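Local atomic coordinates of ribulose bisphosphate carboxylase (Hyperthermus butylicus DSM 5456, PDB entry 6HUN), a protein that probably catalyses the addition of CO2 and water to ribulose 1,5-bisphosphate, giving two molecules of 3-phosphoglycerate, within an archaeal AMP degradation pathway. Residues R161-I166 and N263-I268; S311-A316 and T341-E346; I350-Y355 and K398-Q403. All coordinates share one frame; numbering follows the deposited sequence.

From the N terminus, the three contacts follow one another in series through the catalytic beta/alpha barrel, with none nested and none crossing. Interaction 1 closes a loop of 96 residues, bringing helix 156-164, which precedes the first barrel strand, against the start of the fourth strand, 265-269. Interaction 2 spans 24 residues and joins neighbouring helices, 312-322 and 339-352. Interaction 3 opens near the end of that second helix and closes 42 residues later at the turn leading into the eighth strand, 401-403. Interactions 2 and 3 therefore share a helix, and I350 packs on F313. A salt bridge from R161 to D399 joins interaction 3 back to interaction 1.

Interaction 1: residues R161-I166 and N263-I268; sequences REILGI and NKFIMI
I163 brings its CG2 methyl up to the F265 ring at an oblique angle, 3.7 Å from CE2, with CZ of F265 scarcely farther. Standing anti to the backbone N, this branch is the one turned to the strand; the two side chains run alongside in opposite senses. The same methyl of I163 also meets CB of K264 at 3.9 Å, so one methyl touches both the last residue before the strand and the first within it. L164, the next residue in the helix, adds both its methyls: CD1 lies 4.2 Å from CZ of F265, and CD2 reaches CE2.

K264 gives only the root of its side chain to this contact. Its chain bends at two successive torsions, and the ammonium group goes to a salt bridge with D289.

The setting is the end of the barrel where its strands begin, opposite the C-terminal strand ends that carry the active site in TIM barrels. F265 also packs on A291 and L201 of other barrel strands, and L164 on L201, so helix 156-164 lies across this end. The helix stops there in a Schellman motif, with G165 as its positive-phi C-prime residue and I166 N bonded back to R161 O at 3.1 Å. The R161 guanidinium ties the same two residues a second time: NH1 donates to I166 O at 2.9 Å (158° at the hydrogen), with that oxygen in the guanidinium plane but the nitrogen well above the carbonyl plane.

Between helix and strand, then, the contact consists of methyl, methylene and ring carbons. Such a joint depends on complementary shape and burial of apolar surface, while the acid partners of R161 and K264, D399 and D289, lie beyond it.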
loop_
_atom_site.group_PDB
_atom_site.type_symbol
_atom_site.label_atom_id
_atom_site.label_comp_id
_atom_site.label_asym_id
_atom_site.label_seq_id
_atom_site.Cartn_x
_atom_site.Cartn_y
_atom_site.Cartn_z
ATOM N N ARG A 161 25.251 -12.682 6.862
ATOM C CA ARG A 161 26.727 -12.790 6.808
ATOM C C ARG A 161 27.148 -14.252 6.776
ATOM O O ARG A 161 28.189 -14.613 6.191
ATOM C CB ARG A 161 27.352 -12.080 8.000
ATOM C CG ARG A 161 27.257 -10.561 7.977
ATOM C CD ARG A 161 28.105 -9.963 9.079
ATOM N NE ARG A 161 28.255 -8.519 8.912
ATOM C CZ ARG A 161 28.971 -7.914 7.969
ATOM N NH1 ARG A 161 29.655 -8.608 7.072
ATOM N NH2 ARG A 161 28.970 -6.596 7.911
ATOM N N GLU A 162 26.415 -15.103 7.479
ATOM C CA GLU A 162 26.854 -16.493 7.524
ATOM C C GLU A 162 26.553 -17.187 6.208
ATOM O O GLU A 162 27.360 -17.993 5.741
ATOM C CB GLU A 162 26.219 -17.238 8.683
ATOM C CG GLU A 162 26.718 -16.747 10.032
ATOM C CD GLU A 162 25.711 -17.015 11.147
ATOM O OE1 GLU A 162 26.147 -17.326 12.282
ATOM O OE2 GLU A 162 24.484 -16.904 10.883
ATOM N N ILE A 163 25.401 -16.884 5.594
ATOM C CA ILE A 163 25.101 -17.355 4.235
ATOM C C ILE A 163 26.235 -17.011 3.255
ATOM O O ILE A 163 26.697 -17.859 2.471
ATOM C CB ILE A 163 23.767 -16.752 3.754
ATOM C CG1 ILE A 163 22.582 -17.423 4.435
ATOM C CG2 ILE A 163 23.686 -16.815 2.211
ATOM C CD1 ILE A 163 21.262 -16.569 4.259
ATOM N N LEU A 164 26.699 -15.777 3.275
ATOM C CA LEU A 164 27.700 -15.348 2.310
ATOM C C LEU A 164 29.137 -15.654 2.768
ATOM O O LEU A 164 30.074 -15.479 1.973
ATOM C CB LEU A 164 27.527 -13.859 2.027
ATOM C CG LEU A 164 26.201 -13.615 1.274
ATOM C CD1 LEU A 164 25.898 -12.156 1.106
ATOM C CD2 LEU A 164 26.157 -14.306 -0.106
ATOM N N GLY A 165 29.332 -16.014 4.030
ATOM C CA GLY A 165 30.694 -16.163 4.555
ATOM C C GLY A 165 31.480 -14.863 4.626
ATOM O O GLY A 165 32.700 -14.869 4.430
ATOM N N ILE A 166 30.803 -13.737 4.877
ATOM C CA ILE A 166 31.398 -12.397 4.904
ATOM C C ILE A 166 31.331 -11.901 6.344
ATOM O O ILE A 166 30.278 -11.475 6.816
ATOM C CB ILE A 166 30.698 -11.437 3.939
ATOM C CG1 ILE A 166 30.717 -12.023 2.534
ATOM C CG2 ILE A 166 31.310 -10.027 4.006
ATOM C CD1 ILE A 166 29.912 -11.290 1.549
ATOM N N ASN A 263 19.388 -21.204 -4.170
ATOM C CA ASN A 263 19.604 -19.790 -3.858
ATOM C C ASN A 263 18.980 -19.482 -2.498
ATOM O O ASN A 263 17.996 -20.116 -2.095
ATOM C CB ASN A 263 18.994 -18.887 -4.941
ATOM C CG ASN A 263 19.386 -17.416 -4.785
ATOM O OD1 ASN A 263 20.563 -17.084 -4.871
ATOM N ND2 ASN A 263 18.388 -16.523 -4.575
ATOM N N LYS A 264 19.557 -18.504 -1.786
ATOM C CA LYS A 264 19.219 -18.276 -0.391
ATOM C C LYS A 264 18.449 -16.975 -0.180
ATOM O O LYS A 264 18.126 -16.647 0.970
ATOM C CB LYS A 264 20.454 -18.260 0.476
ATOM C CG LYS A 264 21.191 -19.649 0.465
ATOM C CD LYS A 264 20.264 -20.670 1.111
ATOM C CE LYS A 264 20.495 -20.720 2.634
ATOM N NZ LYS A 264 19.595 -21.696 3.335
ATOM N N PHE A 265 18.114 -16.282 -1.250
ATOM C CA PHE A 265 17.503 -14.955 -1.137
ATOM C C PHE A 265 16.290 -14.841 -2.060
ATOM O O PHE A 265 16.302 -15.348 -3.198
ATOM C CB PHE A 265 18.473 -13.853 -1.523
ATOM C CG PHE A 265 19.707 -13.803 -0.684
ATOM C CD1 PHE A 265 19.770 -12.899 0.388
ATOM C CD2 PHE A 265 20.804 -14.621 -0.974
ATOM C CE1 PHE A 265 20.871 -12.811 1.179
ATOM C CE2 PHE A 265 21.977 -14.514 -0.179
ATOM C CZ PHE A 265 21.973 -13.594 0.906
ATOM N N ILE A 266 15.268 -14.085 -1.596
ATOM C CA ILE A 266 14.184 -13.603 -2.447
ATOM C C ILE A 266 14.051 -12.114 -2.189
ATOM O O ILE A 266 14.392 -11.635 -1.102
ATOM C CB ILE A 266 12.828 -14.349 -2.195
ATOM C CG1 ILE A 266 12.469 -14.254 -0.703
ATOM C CG2 ILE A 266 13.013 -15.818 -2.674
ATOM C CD1 ILE A 266 11.013 -14.802 -0.272
ATOM N N MET A 267 13.579 -11.378 -3.192
ATOM C CA MET A 267 13.221 -9.982 -3.044
ATOM C C MET A 267 11.731 -9.821 -3.266
ATOM O O MET A 267 11.170 -10.446 -4.174
ATOM C CB MET A 267 14.007 -9.121 -4.058
ATOM C CG MET A 267 13.576 -7.671 -4.122
ATOM S SD MET A 267 14.802 -6.999 -5.317
ATOM C CE MET A 267 13.842 -5.796 -6.195
ATOM N N ILE A 268 11.120 -8.925 -2.485
ATOM C CA ILE A 268 9.689 -8.628 -2.624
ATOM C C ILE A 268 9.469 -7.124 -2.477
ATOM O O ILE A 268 10.107 -6.453 -1.644
ATOM C CB ILE A 268 8.835 -9.409 -1.638
ATOM C CG1 ILE A 268 7.347 -9.097 -1.927
ATOM C CG2 ILE A 268 9.142 -9.019 -0.176
ATOM C CD1 ILE A 268 6.462 -10.111 -1.320
#

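Interaction 2: residues S311-A316 and T341-E346; sequences SMFLVA and TREVLE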
loop_
_atom_site.group_PDB
_atom_site.type_symbol
_atom_site.label_atom_id
_atom_site.label_comp_id
_atom_site.label_asym_id
_atom_site.label_seq_id
_atom_site.Cartn_x
_atom_site.Cartn_y
_atom_site.Cartn_z
ATOM N N SER A 311 5.927 8.282 8.182
ATOM C CA SER A 311 7.369 8.476 8.082
ATOM C C SER A 311 8.027 7.211 7.560
ATOM O O SER A 311 7.558 6.079 7.780
ATOM C CB SER A 311 7.971 8.828 9.470
ATOM O OG SER A 311 7.804 7.661 10.271
ATOM N N MET A 312 9.130 7.390 6.811
ATOM C CA MET A 312 9.849 6.211 6.352
ATOM C C MET A 312 10.393 5.445 7.562
ATOM O O MET A 312 10.558 4.223 7.506
ATOM C CB MET A 312 11.024 6.635 5.428
ATOM C CG MET A 312 11.893 5.390 4.970
ATOM S SD MET A 312 10.897 4.326 3.824
ATOM C CE MET A 312 11.493 2.698 4.364
ATOM N N PHE A 313 10.698 6.165 8.641
ATOM C CA PHE A 313 11.109 5.518 9.889
ATOM C C PHE A 313 10.116 4.416 10.279
ATOM O O PHE A 313 10.508 3.293 10.588
ATOM C CB PHE A 313 11.237 6.602 10.960
ATOM C CG PHE A 313 11.754 6.094 12.318
ATOM C CD1 PHE A 313 10.866 5.530 13.232
ATOM C CD2 PHE A 313 13.121 6.244 12.681
ATOM C CE1 PHE A 313 11.318 5.105 14.547
ATOM C CE2 PHE A 313 13.552 5.813 13.921
ATOM C CZ PHE A 313 12.679 5.244 14.852
ATOM N N LEU A 314 8.830 4.731 10.290
ATOM C CA LEU A 314 7.849 3.742 10.733
ATOM C C LEU A 314 7.684 2.636 9.689
ATOM O O LEU A 314 7.490 1.453 10.022
ATOM C CB LEU A 314 6.541 4.475 11.075
ATOM C CG LEU A 314 5.316 3.599 11.448
ATOM C CD1 LEU A 314 5.654 2.774 12.681
ATOM C CD2 LEU A 314 4.026 4.374 11.701
ATOM N N VAL A 315 7.760 2.991 8.405
ATOM C CA VAL A 315 7.685 1.938 7.400
ATOM C C VAL A 315 8.835 0.937 7.623
ATOM O O VAL A 315 8.654 -0.275 7.500
ATOM C CB VAL A 315 7.780 2.569 6.003
ATOM C CG1 VAL A 315 7.964 1.466 4.901
ATOM C CG2 VAL A 315 6.556 3.475 5.733
ATOM N N ALA A 316 10.041 1.445 7.915
ATOM C CA ALA A 316 11.177 0.561 8.178
ATOM C C ALA A 316 10.969 -0.295 9.425
ATOM O O ALA A 316 11.275 -1.504 9.435
ATOM C CB ALA A 316 12.505 1.378 8.322
ATOM N N THR A 341 20.215 13.797 6.485
ATOM C CA THR A 341 21.221 12.802 6.868
ATOM C C THR A 341 20.991 12.309 8.281
ATOM O O THR A 341 21.146 11.114 8.555
ATOM C CB THR A 341 22.641 13.373 6.751
ATOM O OG1 THR A 341 22.947 13.568 5.368
ATOM C CG2 THR A 341 23.633 12.404 7.366
ATOM N N ARG A 342 20.623 13.215 9.185
ATOM C CA ARG A 342 20.244 12.830 10.538
ATOM C C ARG A 342 19.165 11.760 10.492
ATOM O O ARG A 342 19.210 10.776 11.234
ATOM C CB ARG A 342 19.735 14.051 11.290
ATOM C CG ARG A 342 20.004 14.080 12.767
ATOM C CD ARG A 342 20.694 15.412 13.143
ATOM N NE ARG A 342 20.046 16.599 12.566
ATOM C CZ ARG A 342 20.696 17.653 12.060
ATOM N NH1 ARG A 342 22.030 17.701 12.041
ATOM N NH2 ARG A 342 20.001 18.669 11.561
ATOM N N GLU A 343 18.193 11.935 9.616
ATOM C CA GLU A 343 17.078 10.992 9.640
ATOM C C GLU A 343 17.490 9.667 9.018
ATOM O O GLU A 343 17.009 8.606 9.437
ATOM C CB GLU A 343 15.848 11.579 8.951
ATOM C CG GLU A 343 14.571 10.714 9.126
ATOM C CD GLU A 343 14.063 10.621 10.599
ATOM O OE1 GLU A 343 14.603 11.366 11.477
ATOM O OE2 GLU A 343 13.099 9.847 10.870
ATOM N N VAL A 344 18.359 9.697 7.998
ATOM C CA VAL A 344 18.878 8.430 7.487
ATOM C C VAL A 344 19.588 7.680 8.601
ATOM O O VAL A 344 19.524 6.431 8.672
ATOM C CB VAL A 344 19.810 8.650 6.278
ATOM C CG1 VAL A 344 20.596 7.350 5.924
ATOM C CG2 VAL A 344 18.983 9.123 5.092
ATOM N N LEU A 345 20.268 8.424 9.489
ATOM C CA LEU A 345 20.966 7.775 10.604
ATOM C C LEU A 345 19.973 7.199 11.610
ATOM O O LEU A 345 20.214 6.129 12.175
ATOM C CB LEU A 345 21.952 8.731 11.304
ATOM C CG LEU A 345 23.386 8.768 10.766
ATOM C CD1 LEU A 345 23.389 8.728 9.231
ATOM C CD2 LEU A 345 24.112 10.020 11.253
ATOM N N GLU A 346 18.835 7.874 11.834
ATOM C CA GLU A 346 17.799 7.298 12.693
ATOM C C GLU A 346 17.178 6.052 12.066
ATOM O O GLU A 346 16.889 5.076 12.781
ATOM C CB GLU A 346 16.728 8.373 13.020
ATOM C CG GLU A 346 17.335 9.469 13.931
ATOM C CD GLU A 346 18.058 8.924 15.213
ATOM O OE1 GLU A 346 17.352 8.426 16.106
ATOM O OE2 GLU A 346 19.326 8.981 15.363
HETATM O O HOH W 1 11.560 9.095 8.527
#
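F313 and E346 mark the closest approach of the two helical backbones, their CA atoms 7.5 Å apart. The F313 ring lies alongside this closest approach. With CG anti to the backbone N (chi1 -176°), the ring reaches across so that CE2 lies 3.6 Å from the backbone oxygen of E346 and 4.2 Å from CB of E346. E343 arrives from one turn earlier, its chain bent at chi2 and set roughly perpendicular to that of F313; its OE2 stands 3.7 Å from CB of F313, the carboxylate plane turned 44° from the ring.

In the barrel these are consecutive helices, one following the fifth strand and the other the sixth. The first opens with S311 as N-cap, whose OG accepts from L314 N at 3.1 Å (156° at the hydrogen), and the S311 hydroxyl is also hydrogen-bonded to the backbone oxygen of E138, in the N-terminal domain. In that same first turn F313 N donates to a water at 3.1 Å, and the water in turn donates a hydrogen bond to OE2 of E343 at 2.9 Å. A negative carboxylate facing a helix N terminus would probably be stabilised by it; H365 gives OE2 a further bond. With an alanine here in place of F313, a gap would probably open beside CB and the backbone of E346, and Y356 would lose the ring it meets edge-to-face. The E346 carboxylate is engaged separately, by Y356, R349 and K359.

Interaction 3: residues I350-Y355 and K398-Q403; sequences IVREQY and KDIIMQ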
loop_
_atom_site.group_PDB
_atom_site.type_symbol
_atom_site.label_atom_id
_atom_site.label_comp_id
_atom_site.label_asym_id
_atom_site.label_seq_id
_atom_site.Cartn_x
_atom_site.Cartn_y
_atom_site.Cartn_z
ATOM N N ILE A 350 17.031 2.419 13.836
ATOM C CA ILE A 350 15.822 1.675 14.206
ATOM C C ILE A 350 15.795 0.261 13.585
ATOM O O ILE A 350 15.194 -0.649 14.158
ATOM C CB ILE A 350 14.548 2.470 13.853
ATOM C CG1 ILE A 350 13.307 1.835 14.563
ATOM C CG2 ILE A 350 14.274 2.540 12.288
ATOM C CD1 ILE A 350 13.408 1.906 16.126
ATOM N N VAL A 351 16.434 0.029 12.438
ATOM C CA VAL A 351 16.422 -1.318 11.869
ATOM C C VAL A 351 17.563 -2.194 12.382
ATOM O O VAL A 351 17.456 -3.436 12.299
ATOM C CB VAL A 351 16.416 -1.304 10.316
ATOM C CG1 VAL A 351 15.245 -0.431 9.780
ATOM C CG2 VAL A 351 17.741 -0.780 9.744
ATOM N N ARG A 352 18.659 -1.605 12.938
ATOM C CA ARG A 352 19.780 -2.446 13.356
ATOM C C ARG A 352 19.848 -2.658 14.856
ATOM O O ARG A 352 20.464 -3.632 15.290
ATOM C CB ARG A 352 21.130 -1.845 12.938
ATOM C CG ARG A 352 21.309 -1.822 11.454
ATOM C CD ARG A 352 22.851 -1.697 11.239
ATOM N NE ARG A 352 23.401 -0.448 11.783
ATOM C CZ ARG A 352 24.300 0.302 11.138
ATOM N NH1 ARG A 352 24.676 -0.042 9.921
ATOM N NH2 ARG A 352 24.781 1.423 11.663
ATOM N N GLU A 353 19.376 -1.719 15.662
ATOM C CA GLU A 353 19.642 -1.783 17.099
ATOM C C GLU A 353 18.754 -2.770 17.841
ATOM O O GLU A 353 17.639 -3.098 17.426
ATOM C CB GLU A 353 19.494 -0.409 17.701
ATOM C CG GLU A 353 20.681 0.435 17.287
ATOM C CD GLU A 353 20.701 1.762 17.973
ATOM O OE1 GLU A 353 19.630 2.214 18.439
ATOM O OE2 GLU A 353 21.773 2.374 18.005
ATOM N N GLN A 354 19.277 -3.271 18.969
ATOM C CA GLN A 354 18.432 -4.105 19.811
ATOM C C GLN A 354 17.573 -3.288 20.762
ATOM O O GLN A 354 16.561 -3.797 21.263
ATOM C CB GLN A 354 19.286 -5.111 20.619
ATOM C CG GLN A 354 19.522 -6.419 19.848
ATOM C CD GLN A 354 18.364 -6.791 18.879
ATOM O OE1 GLN A 354 18.549 -6.734 17.653
ATOM N NE2 GLN A 354 17.205 -7.223 19.418
ATOM N N TYR A 355 17.962 -2.044 21.018
ATOM C CA TYR A 355 17.245 -1.160 21.928
ATOM C C TYR A 355 17.409 0.252 21.373
ATOM O O TYR A 355 18.439 0.884 21.576
ATOM C CB TYR A 355 17.757 -1.260 23.356
ATOM C CG TYR A 355 16.690 -0.939 24.380
ATOM C CD1 TYR A 355 15.922 0.228 24.273
ATOM C CD2 TYR A 355 16.430 -1.798 25.448
ATOM C CE1 TYR A 355 14.926 0.534 25.200
ATOM C CE2 TYR A 355 15.446 -1.496 26.393
ATOM C CZ TYR A 355 14.696 -0.331 26.263
ATOM O OH TYR A 355 13.709 -0.030 27.188
ATOM N N LYS A 398 29.918 -0.562 9.229
ATOM C CA LYS A 398 30.236 -1.692 8.356
ATOM C C LYS A 398 29.047 -2.622 8.098
ATOM O O LYS A 398 29.068 -3.391 7.124
ATOM C CB LYS A 398 31.376 -2.524 8.953
ATOM C CG LYS A 398 32.612 -1.693 9.276
ATOM C CD LYS A 398 33.705 -2.497 10.016
ATOM C CE LYS A 398 34.883 -1.576 10.383
ATOM N NZ LYS A 398 35.424 -1.792 11.776
ATOM N N ASP A 399 28.025 -2.588 8.947
ATOM C CA ASP A 399 26.907 -3.521 8.784
ATOM C C ASP A 399 25.848 -2.913 7.861
ATOM O O ASP A 399 24.751 -2.503 8.277
ATOM C CB ASP A 399 26.327 -3.914 10.141
ATOM C CG ASP A 399 27.136 -4.995 10.835
ATOM O OD1 ASP A 399 27.978 -5.651 10.172
ATOM O OD2 ASP A 399 26.923 -5.188 12.049
ATOM N N ILE A 400 26.194 -2.878 6.559
ATOM C CA ILE A 400 25.333 -2.348 5.509
ATOM C C ILE A 400 25.517 -3.195 4.267
ATOM O O ILE A 400 26.548 -3.837 4.068
ATOM C CB ILE A 400 25.651 -0.866 5.139
ATOM C CG1 ILE A 400 27.089 -0.753 4.605
ATOM C CG2 ILE A 400 25.485 0.013 6.341
ATOM C CD1 ILE A 400 27.498 0.693 4.256
ATOM N N ILE A 401 24.544 -3.092 3.371
ATOM C CA ILE A 401 24.684 -3.533 1.995
ATOM C C ILE A 401 24.793 -2.279 1.135
ATOM O O ILE A 401 23.966 -1.373 1.247
ATOM C CB ILE A 401 23.493 -4.404 1.570
ATOM C CG1 ILE A 401 23.403 -5.638 2.466
ATOM C CG2 ILE A 401 23.639 -4.746 0.075
ATOM C CD1 ILE A 401 21.989 -6.302 2.353
ATOM N N MET A 402 25.871 -2.163 0.339
ATOM C CA MET A 402 25.969 -1.062 -0.600
ATOM C C MET A 402 25.596 -1.508 -1.995
ATOM O O MET A 402 26.112 -2.503 -2.505
ATOM C CB MET A 402 27.394 -0.486 -0.601
ATOM C CG MET A 402 28.002 -0.602 0.751
ATOM S SD MET A 402 29.607 0.358 0.913
ATOM C CE MET A 402 28.907 1.962 0.832
ATOM N N GLN A 403 24.702 -0.766 -2.616
ATOM C CA GLN A 403 24.390 -1.025 -4.001
ATOM C C GLN A 403 25.283 -0.155 -4.862
ATOM O O GLN A 403 25.275 1.076 -4.741
ATOM C CB GLN A 403 22.903 -0.764 -4.227
ATOM C CG GLN A 403 22.391 -1.270 -5.497
ATOM C CD GLN A 403 20.905 -1.018 -5.563
ATOM O OE1 GLN A 403 20.197 -1.389 -4.649
ATOM N NE2 GLN A 403 20.443 -0.320 -6.606
#
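R352 sends its side chain from the last turn of helix 339-352 to the backbone of D399. CB starts toward the turn, with CG anti to the carbonyl carbon of R352 (chi1 -66°), and the side chain also touches P378 of strand 377-380. CD is the first atom to meet the other segment, 3.6 Å from the oxygen of D399. A bend at chi3 then folds the chain so that the guanidinium swings round with one edge to the same oxygen: CZ is 4.0 Å from D399 O, and NH1 donates to it at 3.0 Å with a bent N-H...O angle of 143°. The oxygen lies near the guanidinium plane, whereas NH1 sits 56° above the carbonyl plane of D399.

That carbonyl belongs to an inverse gamma turn centred on D399, weakly closed by I400 N to K398 O. The turn connects helix 389-396 to strand 401-403, the eighth of the barrel, whose Q403 is predicted to help bind substrate. R352 thus fastens the helix after strand six to the entry of strand eight.

NH1 of R352 also donates to M396 O at the end of helix 389-396, so one nitrogen grips two backbone oxygens. Beside it, at the guanidinium edge, CG2 of I400 packs at 3.7 Å from NH1. The D399 carboxylate, through OD1, pairs with R161.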